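Local coordinates for YfkN protein (Bacillus subtilis subsp. subtilis, PDB 3GVE) that belongs to the calcineurin-like metallophosphoesterase family and carries a manganese ion and a magnesium ion side by side in its metal centre, at residues A22-E34 with I328-R340. Residues are numbered along the deposited sequence; the frame is centred on the assembly and turned at random. Where two conformers were deposited one is given.
Sequences ANMMDYDYYSDKE and IQQTHQNTLEYVR
His332 of the C-terminal helix turns one edge of its imidazole toward both Tyr27 and Tyr29 of the 27-34 hairpin. Its CG lies anti to the backbone N (chi1 172°), which carries the imidazole across to Tyr29, where ND1 and the phenol OH share a 2.7 Å hydrogen bond near the imidazole plane. The same ring turns its CE1 edge onto one face of Tyr27, a T-shaped pair with planes at 79° and centroids 5.0 Å apart. Met25, in the loop before the hairpin, covers an imidazole face with CG in a CH-pi contact, and its selenium rests against Ile328 CG2. Thr335 CG2 sits over one face of Tyr29; Tyr27 CD2 backs the opposite face. Near the helix end Arg340 grips the Asp32 carboxylate side-on: NE meets OD2 at 2.7 Å, almost straight (177°) and on its syn lone pair, while NH1 reaches OD1 at 3.0 Å. That OD1 also accepts from Tyr27 OH, on its anti side, so three bonds from two residues hold the carboxylate and tie the aromatic cluster to the salt bridge. Leu336 CD2 packs obliquely against Tyr27 CE2, 3.5 Å away. The contact thus fastens helix 322-340 onto an antiparallel hairpin with a G1 beta bulge in the calcineurin-like phosphoesterase domain.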
ATOM      1  N   ALA A  22       7.642  -8.245  -2.752  1.00  8.44           N
ATOM      2  CA  ALA A  22       8.833  -7.865  -3.550  1.00  8.77           C
ATOM      3  C   ALA A  22       9.756  -6.861  -2.865  1.00  8.60           C
ATOM      4  O   ALA A  22      10.671  -6.336  -3.472  1.00 10.14           O
ATOM      5  CB  ALA A  22       8.435  -7.363  -4.954  1.00  9.61           C
ATOM      6  N   ASN A  23       9.514  -6.625  -1.586  1.00  8.84           N
ATOM      7  CA  ASN A  23      10.398  -5.774  -0.786  1.00  9.01           C
ATOM      8  C   ASN A  23      11.638  -6.544  -0.312  1.00  9.30           C
ATOM      9  O   ASN A  23      11.699  -7.024   0.806  1.00  9.75           O
ATOM     10  CB  ASN A  23       9.631  -5.155   0.397  1.00  9.40           C
ATOM     11  CG  ASN A  23       8.478  -4.268  -0.053  1.00  9.61           C
ATOM     12  OD1 ASN A  23       7.316  -4.566   0.172  1.00 12.25           O
ATOM     13  ND2 ASN A  23       8.800  -3.200  -0.703  1.00  9.34           N
HETATM   14  N   MSE A  24      12.615  -6.631  -1.207  1.00  9.52           N
HETATM   15  CA  MSE A  24      13.893  -7.303  -0.953  1.00  9.59           C
HETATM   16  C   MSE A  24      14.778  -6.424  -0.080  1.00  9.96           C
HETATM   17  O   MSE A  24      15.212  -6.827   0.975  1.00 11.32           O
HETATM   18  CB  MSE A  24      14.599  -7.613  -2.275  1.00  9.68           C
HETATM   19  CG  MSE A  24      13.818  -8.623  -3.138  1.00 10.27           C
HETATM   20 SE   MSE A  24      13.687 -10.400  -2.366  0.75 11.80          SE
HETATM   21  CE  MSE A  24      11.821 -10.274  -1.690  1.00 11.03           C
HETATM   22  N   MSE A  25      15.032  -5.221  -0.564  1.00 11.10           N
HETATM   23  CA  MSE A  25      15.785  -4.232   0.187  1.00 11.49           C
HETATM   24  C   MSE A  25      14.890  -3.478   1.167  1.00 11.52           C
HETATM   25  O   MSE A  25      13.681  -3.438   1.016  1.00 11.93           O
HETATM   26  CB  MSE A  25      16.444  -3.244  -0.767  1.00 12.00           C
HETATM   27  CG  MSE A  25      17.494  -3.870  -1.663  1.00 13.72           C
HETATM   28 SE   MSE A  25      19.067  -4.517  -0.676  0.75 16.22          SE
HETATM   29  CE  MSE A  25      20.031  -2.815  -0.628  1.00 16.17           C
ATOM     30  N   ASP A  26      15.511  -2.856   2.161  1.00 12.14           N
ATOM     31  CA  ASP A  26      14.784  -1.965   3.059  1.00 12.57           C
ATOM     32  C   ASP A  26      14.726  -0.589   2.376  1.00 12.06           C
ATOM     33  O   ASP A  26      15.421   0.356   2.756  1.00 13.14           O
ATOM     34  CB  ASP A  26      15.414  -1.932   4.467  1.00 13.50           C
ATOM     35  CG  ASP A  26      16.910  -1.604   4.476  1.00 14.70           C
ATOM     36  OD1 ASP A  26      17.586  -1.771   3.455  1.00 15.34           O
ATOM     37  OD2 ASP A  26      17.393  -1.222   5.551  1.00 15.37           O
ATOM     38  N   TYR A  27      13.896  -0.509   1.345  1.00 12.34           N
ATOM     39  CA  TYR A  27      13.905   0.600   0.389  1.00 11.99           C
ATOM     40  C   TYR A  27      12.515   0.911  -0.154  1.00 11.96           C
ATOM     41  O   TYR A  27      11.779   0.024  -0.557  1.00 12.35           O
ATOM     42  CB  TYR A  27      14.853   0.269  -0.771  1.00 12.12           C
ATOM     43  CG  TYR A  27      15.355   1.500  -1.501  1.00 12.71           C
ATOM     44  CD1 TYR A  27      16.470   2.194  -1.043  1.00 12.72           C
ATOM     45  CD2 TYR A  27      14.700   1.983  -2.621  1.00 12.76           C
ATOM     46  CE1 TYR A  27      16.918   3.321  -1.694  1.00 13.46           C
ATOM     47  CE2 TYR A  27      15.160   3.112  -3.285  1.00 13.01           C
ATOM     48  CZ  TYR A  27      16.264   3.763  -2.802  1.00 13.58           C
ATOM     49  OH  TYR A  27      16.729   4.902  -3.422  1.00 16.00           O
ATOM     50  N   ASP A  28      12.184   2.196  -0.170  1.00 11.58           N
ATOM     51  CA  ASP A  28      10.950   2.712  -0.737  1.00 13.22           C
ATOM     52  C   ASP A  28      11.267   3.258  -2.129  1.00 12.84           C
ATOM     53  O   ASP A  28      11.887   4.304  -2.260  1.00 12.88           O
ATOM     54  CB  ASP A  28      10.402   3.828   0.184  1.00 15.12           C
ATOM     55  CG  ASP A  28       9.187   4.538  -0.385  1.00 19.27           C
ATOM     56  OD1 ASP A  28       8.664   4.128  -1.404  1.00 20.75           O
ATOM     57  OD2 ASP A  28       8.768   5.530   0.218  1.00 21.49           O
ATOM     58  N   TYR A  29      10.854   2.550  -3.167  1.00 12.72           N
ATOM     59  CA  TYR A  29      11.138   2.978  -4.534  1.00 12.79           C
ATOM     60  C   TYR A  29      10.340   4.208  -4.955  1.00 14.80           C
ATOM     61  O   TYR A  29      10.728   4.881  -5.891  1.00 17.01           O
ATOM     62  CB  TYR A  29      10.893   1.859  -5.562  1.00 12.00           C
ATOM     63  CG  TYR A  29      11.857   0.684  -5.447  1.00 11.49           C
ATOM     64  CD1 TYR A  29      13.179   0.795  -5.858  1.00 11.74           C
ATOM     65  CD2 TYR A  29      11.439  -0.526  -4.902  1.00 11.35           C
ATOM     66  CE1 TYR A  29      14.050  -0.258  -5.733  1.00 12.05           C
ATOM     67  CE2 TYR A  29      12.303  -1.578  -4.784  1.00 11.99           C
ATOM     68  CZ  TYR A  29      13.610  -1.442  -5.199  1.00 12.08           C
ATOM     69  OH  TYR A  29      14.484  -2.489  -5.073  1.00 12.60           O
ATOM     70  N   TYR A  30       9.221   4.460  -4.290  1.00 15.34           N
ATOM     71  CA  TYR A  30       8.369   5.603  -4.631  1.00 16.95           C
ATOM     72  C   TYR A  30       8.956   6.906  -4.113  1.00 17.27           C
ATOM     73  O   TYR A  30       9.153   7.806  -4.911  1.00 18.46           O
ATOM     74  CB  TYR A  30       6.939   5.407  -4.123  1.00 18.26           C
ATOM     75  CG  TYR A  30       6.411   4.020  -4.405  1.00 19.50           C
ATOM     76  CD1 TYR A  30       6.318   3.103  -3.398  1.00 20.39           C
ATOM     77  CD2 TYR A  30       6.022   3.635  -5.680  1.00 21.20           C
ATOM     78  CE1 TYR A  30       5.859   1.825  -3.637  1.00 20.48           C
ATOM     79  CE2 TYR A  30       5.559   2.348  -5.928  1.00 21.33           C
ATOM     80  CZ  TYR A  30       5.480   1.459  -4.894  1.00 20.07           C
ATOM     81  OH  TYR A  30       5.017   0.188  -5.097  1.00 21.41           O
ATOM     82  N   SER A  31       9.381   7.014  -2.862  0.50 17.66           N
ATOM     83  CA  SER A  31      10.081   8.199  -2.399  0.50 19.02           C
ATOM     84  C   SER A  31      11.557   8.173  -2.816  0.50 17.67           C
ATOM     85  O   SER A  31      12.254   9.165  -2.759  0.50 18.25           O
ATOM     86  CB  SER A  31       9.931   8.305  -0.900  0.50 22.85           C
ATOM     87  OG  SER A  31      10.570   7.239  -0.279  0.50 25.54           O
ATOM     88  N   ASP A  32      12.074   7.023  -3.295  1.00 16.85           N
ATOM     89  CA  ASP A  32      13.436   6.753  -3.726  1.00 17.07           C
ATOM     90  C   ASP A  32      14.375   6.980  -2.562  1.00 15.96           C
ATOM     91  O   ASP A  32      15.327   7.736  -2.643  1.00 17.18           O
ATOM     92  CB  ASP A  32      13.811   7.610  -4.943  1.00 18.98           C
ATOM     93  CG  ASP A  32      14.914   6.999  -5.790  1.00 21.26           C
ATOM     94  OD1 ASP A  32      15.577   6.050  -5.366  1.00 19.60           O
ATOM     95  OD2 ASP A  32      15.097   7.490  -6.917  1.00 24.42           O
ATOM     96  N   LYS A  33      14.101   6.303  -1.464  1.00 15.75           N
ATOM     97  CA  LYS A  33      15.005   6.320  -0.329  1.00 18.44           C
ATOM     98  C   LYS A  33      14.905   5.088   0.546  1.00 15.90           C
ATOM     99  O   LYS A  33      13.909   4.381   0.555  1.00 15.49           O
ATOM    100  CB  LYS A  33      14.772   7.536   0.544  1.00 24.31           C
ATOM    101  CG  LYS A  33      13.360   7.772   0.864  1.00 28.55           C
ATOM    102  CD  LYS A  33      13.122   9.258   0.980  1.00 31.88           C
ATOM    103  CE  LYS A  33      13.164   9.686   2.420  1.00 33.88           C
ATOM    104  NZ  LYS A  33      11.818   9.818   3.030  1.00 34.62           N
ATOM    105  N   GLU A  34      15.970   4.884   1.289  1.00 14.91           N
ATOM    106  CA  GLU A  34      16.088   3.871   2.298  1.00 16.06           C
ATOM    107  C   GLU A  34      15.055   4.047   3.417  1.00 16.81           C
ATOM    108  O   GLU A  34      14.695   5.159   3.786  1.00 16.47           O
ATOM    109  CB  GLU A  34      17.490   4.002   2.870  1.00 18.58           C
ATOM    110  CG  GLU A  34      17.862   3.040   3.912  1.00 19.83           C
ATOM    111  CD  GLU A  34      19.295   3.246   4.360  1.00 19.88           C
ATOM    112  OE1 GLU A  34      19.863   2.312   4.907  1.00 21.46           O
ATOM    113  OE2 GLU A  34      19.858   4.332   4.132  1.00 19.86           O
ATOM    114  N   ILE A 328      20.590  -9.599  -4.457  1.00 11.16           N
ATOM    115  CA  ILE A 328      19.644  -8.740  -5.167  1.00 11.23           C
ATOM    116  C   ILE A 328      20.225  -7.427  -5.707  1.00 11.49           C
ATOM    117  O   ILE A 328      19.582  -6.758  -6.449  1.00 11.42           O
ATOM    118  CB  ILE A 328      18.425  -8.410  -4.252  1.00 11.08           C
ATOM    119  CG1 ILE A 328      17.203  -8.022  -5.089  1.00 11.05           C
ATOM    120  CG2 ILE A 328      18.793  -7.318  -3.239  1.00 11.20           C
ATOM    121  CD1 ILE A 328      16.648  -9.164  -5.944  1.00 11.99           C
ATOM    122  N   GLN A 329      21.441  -7.076  -5.313  1.00 12.67           N
ATOM    123  CA  GLN A 329      22.006  -5.758  -5.615  1.00 14.06           C
ATOM    124  C   GLN A 329      21.867  -5.307  -7.069  1.00 13.43           C
ATOM    125  O   GLN A 329      21.406  -4.214  -7.327  1.00 13.21           O
ATOM    126  CB  GLN A 329      23.482  -5.700  -5.215  1.00 16.50           C
ATOM    127  CG  GLN A 329      24.115  -4.376  -5.521  1.00 19.37           C
ATOM    128  CD  GLN A 329      25.334  -4.163  -4.690  1.00 22.79           C
ATOM    129  OE1 GLN A 329      25.255  -4.008  -3.499  1.00 23.12           O
ATOM    130  NE2 GLN A 329      26.483  -4.180  -5.330  1.00 25.29           N
ATOM    131  N   GLN A 330      22.272  -6.154  -8.005  1.00 13.25           N
ATOM    132  CA  GLN A 330      22.234  -5.763  -9.422  1.00 14.31           C
ATOM    133  C   GLN A 330      20.799  -5.481  -9.863  1.00 12.93           C
ATOM    134  O   GLN A 330      20.532  -4.520 -10.532  1.00 12.79           O
ATOM    135  CB  GLN A 330      22.876  -6.811 -10.335  1.00 16.95           C
ATOM    136  CG  GLN A 330      23.104  -6.289 -11.764  1.00 21.32           C
ATOM    137  CD  GLN A 330      23.848  -4.951 -11.771  1.00 24.52           C
ATOM    138  OE1 GLN A 330      24.969  -4.866 -11.294  1.00 26.59           O
ATOM    139  NE2 GLN A 330      23.200  -3.900 -12.270  1.00 24.53           N
ATOM    140  N   THR A 331      19.886  -6.351  -9.462  1.00 11.92           N
ATOM    141  CA  THR A 331      18.473  -6.161  -9.789  1.00 12.17           C
ATOM    142  C   THR A 331      17.922  -4.880  -9.163  1.00 12.40           C
ATOM    143  O   THR A 331      17.185  -4.148  -9.774  1.00 12.78           O
ATOM    144  CB  THR A 331      17.631  -7.354  -9.298  1.00 12.99           C
ATOM    145  OG1 THR A 331      18.104  -8.552  -9.912  1.00 14.30           O
ATOM    146  CG2 THR A 331      16.155  -7.155  -9.649  1.00 13.27           C
ATOM    147  N   HIS A 332      18.286  -4.654  -7.916  1.00 12.65           N
ATOM    148  CA  HIS A 332      17.902  -3.440  -7.215  1.00 12.52           C
ATOM    149  C   HIS A 332      18.405  -2.192  -7.950  1.00 12.31           C
ATOM    150  O   HIS A 332      17.658  -1.267  -8.163  1.00 13.26           O
ATOM    151  CB  HIS A 332      18.417  -3.508  -5.783  1.00 11.79           C
ATOM    152  CG  HIS A 332      18.246  -2.237  -5.016  1.00 12.16           C
ATOM    153  ND1 HIS A 332      17.015  -1.716  -4.681  1.00 12.44           N
ATOM    154  CD2 HIS A 332      19.164  -1.374  -4.534  1.00 13.20           C
ATOM    155  CE1 HIS A 332      17.186  -0.595  -4.011  1.00 12.61           C
ATOM    156  NE2 HIS A 332      18.480  -0.368  -3.905  1.00 12.32           N
ATOM    157  N   GLN A 333      19.667  -2.209  -8.364  1.00 12.83           N
ATOM    158  CA  GLN A 333      20.226  -1.069  -9.111  1.00 13.77           C
ATOM    159  C   GLN A 333      19.558  -0.896 -10.468  1.00 13.63           C
ATOM    160  O   GLN A 333      19.303   0.217 -10.882  1.00 14.19           O
ATOM    161  CB  GLN A 333      21.744  -1.180  -9.230  1.00 14.68           C
ATOM    162  CG  GLN A 333      22.403  -1.041  -7.871  1.00 16.72           C
ATOM    163  CD  GLN A 333      23.891  -1.133  -7.915  1.00 18.36           C
ATOM    164  OE1 GLN A 333      24.488  -1.118  -8.978  1.00 19.61           O
ATOM    165  NE2 GLN A 333      24.499  -1.215  -6.756  1.00 19.38           N
ATOM    166  N   ASN A 334      19.223  -1.998 -11.121  1.00 14.04           N
ATOM    167  CA  ASN A 334      18.477  -1.936 -12.371  1.00 14.25           C
ATOM    168  C   ASN A 334      17.077  -1.369 -12.160  1.00 13.43           C
ATOM    169  O   ASN A 334      16.543  -0.655 -12.989  1.00 14.73           O
ATOM    170  CB  ASN A 334      18.392  -3.327 -13.025  1.00 16.16           C
ATOM    171  CG  ASN A 334      19.742  -3.827 -13.528  1.00 18.23           C
ATOM    172  OD1 ASN A 334      20.697  -3.079 -13.629  1.00 19.54           O
ATOM    173  ND2 ASN A 334      19.810  -5.098 -13.833  1.00 19.83           N
ATOM    174  N   THR A 335      16.481  -1.714 -11.026  1.00 13.30           N
ATOM    175  CA  THR A 335      15.172  -1.191 -10.669  1.00 13.43           C
ATOM    176  C   THR A 335      15.216   0.326 -10.413  1.00 14.31           C
ATOM    177  O   THR A 335      14.335   1.047 -10.828  1.00 15.19           O
ATOM    178  CB  THR A 335      14.581  -1.955  -9.464  1.00 12.90           C
ATOM    179  OG1 THR A 335      14.396  -3.321  -9.839  1.00 13.12           O
ATOM    180  CG2 THR A 335      13.237  -1.383  -9.043  1.00 12.94           C
ATOM    181  N   LEU A 336      16.244   0.779  -9.717  1.00 14.63           N
ATOM    182  CA  LEU A 336      16.413   2.212  -9.522  1.00 13.86           C
ATOM    183  C   LEU A 336      16.454   2.933 -10.873  1.00 15.22           C
ATOM    184  O   LEU A 336      15.829   3.948 -11.035  1.00 15.82           O
ATOM    185  CB  LEU A 336      17.686   2.502  -8.743  1.00 14.04           C
ATOM    186  CG  LEU A 336      17.752   2.063  -7.286  1.00 14.20           C
ATOM    187  CD1 LEU A 336      19.142   2.304  -6.730  1.00 15.00           C
ATOM    188  CD2 LEU A 336      16.704   2.730  -6.397  1.00 15.60           C
ATOM    189  N   GLU A 337      17.184   2.387 -11.836  1.00 16.20           N
ATOM    190  CA  GLU A 337      17.286   3.005 -13.155  1.00 18.33           C
ATOM    191  C   GLU A 337      15.912   3.030 -13.808  1.00 17.79           C
ATOM    192  O   GLU A 337      15.491   4.009 -14.395  1.00 17.62           O
ATOM    193  CB  GLU A 337      18.283   2.232 -14.012  1.00 22.18           C
ATOM    194  CG  GLU A 337      18.538   2.809 -15.398  1.00 27.26           C
ATOM    195  CD  GLU A 337      19.606   2.055 -16.186  1.00 32.36           C
ATOM    196  OE1 GLU A 337      20.357   2.703 -16.942  1.00 33.57           O
ATOM    197  OE2 GLU A 337      19.694   0.821 -16.081  1.00 35.00           O
ATOM    198  N   TYR A 338      15.210   1.914 -13.688  1.00 17.22           N
ATOM    199  CA  TYR A 338      13.878   1.757 -14.250  1.00 18.04           C
ATOM    200  C   TYR A 338      12.894   2.786 -13.685  1.00 18.80           C
ATOM    201  O   TYR A 338      12.111   3.378 -14.415  1.00 19.69           O
ATOM    202  CB  TYR A 338      13.396   0.327 -13.978  1.00 18.34           C
ATOM    203  CG  TYR A 338      11.911   0.114 -14.092  1.00 17.04           C
ATOM    204  CD1 TYR A 338      11.262   0.219 -15.301  1.00 15.36           C
ATOM    205  CD2 TYR A 338      11.165  -0.208 -12.983  1.00 17.78           C
ATOM    206  CE1 TYR A 338       9.899   0.024 -15.389  1.00 15.82           C
ATOM    207  CE2 TYR A 338       9.837  -0.397 -13.059  1.00 17.35           C
ATOM    208  CZ  TYR A 338       9.191  -0.289 -14.250  1.00 16.95           C
ATOM    209  OH  TYR A 338       7.836  -0.487 -14.299  1.00 17.95           O
ATOM    210  N   VAL A 339      12.949   2.995 -12.383  1.00 19.60           N
ATOM    211  CA  VAL A 339      12.040   3.904 -11.703  1.00 20.64           C
ATOM    212  C   VAL A 339      12.333   5.376 -12.000  1.00 22.04           C
ATOM    213  O   VAL A 339      11.430   6.200 -12.049  1.00 23.45           O
ATOM    214  CB  VAL A 339      12.116   3.692 -10.192  1.00 21.06           C
ATOM    215  CG1 VAL A 339      11.405   4.778  -9.482  1.00 21.95           C
ATOM    216  CG2 VAL A 339      11.526   2.342  -9.839  1.00 21.10           C
ATOM    217  N   ARG A 340      13.604   5.676 -12.187  1.00 22.43           N
ATOM    218  CA  ARG A 340      14.049   7.045 -12.381  1.00 24.84           C
ATOM    219  C   ARG A 340      13.835   7.496 -13.821  1.00 27.15           C
ATOM    220  O   ARG A 340      13.720   8.690 -14.102  1.00 27.70           O
ATOM    221  CB  ARG A 340      15.510   7.183 -11.939  1.00 24.96           C
ATOM    222  CG  ARG A 340      15.649   7.319 -10.423  1.00 26.12           C
ATOM    223  CD  ARG A 340      16.970   6.812  -9.944  1.00 25.79           C
ATOM    224  NE  ARG A 340      17.119   6.787  -8.491  1.00 25.21           N
ATOM    225  CZ  ARG A 340      18.244   6.404  -7.901  1.00 26.26           C
ATOM    226  NH1 ARG A 340      18.350   6.383  -6.579  1.00 28.60           N
ATOM    227  NH2 ARG A 340      19.284   6.058  -8.652  1.00 24.71           N
TER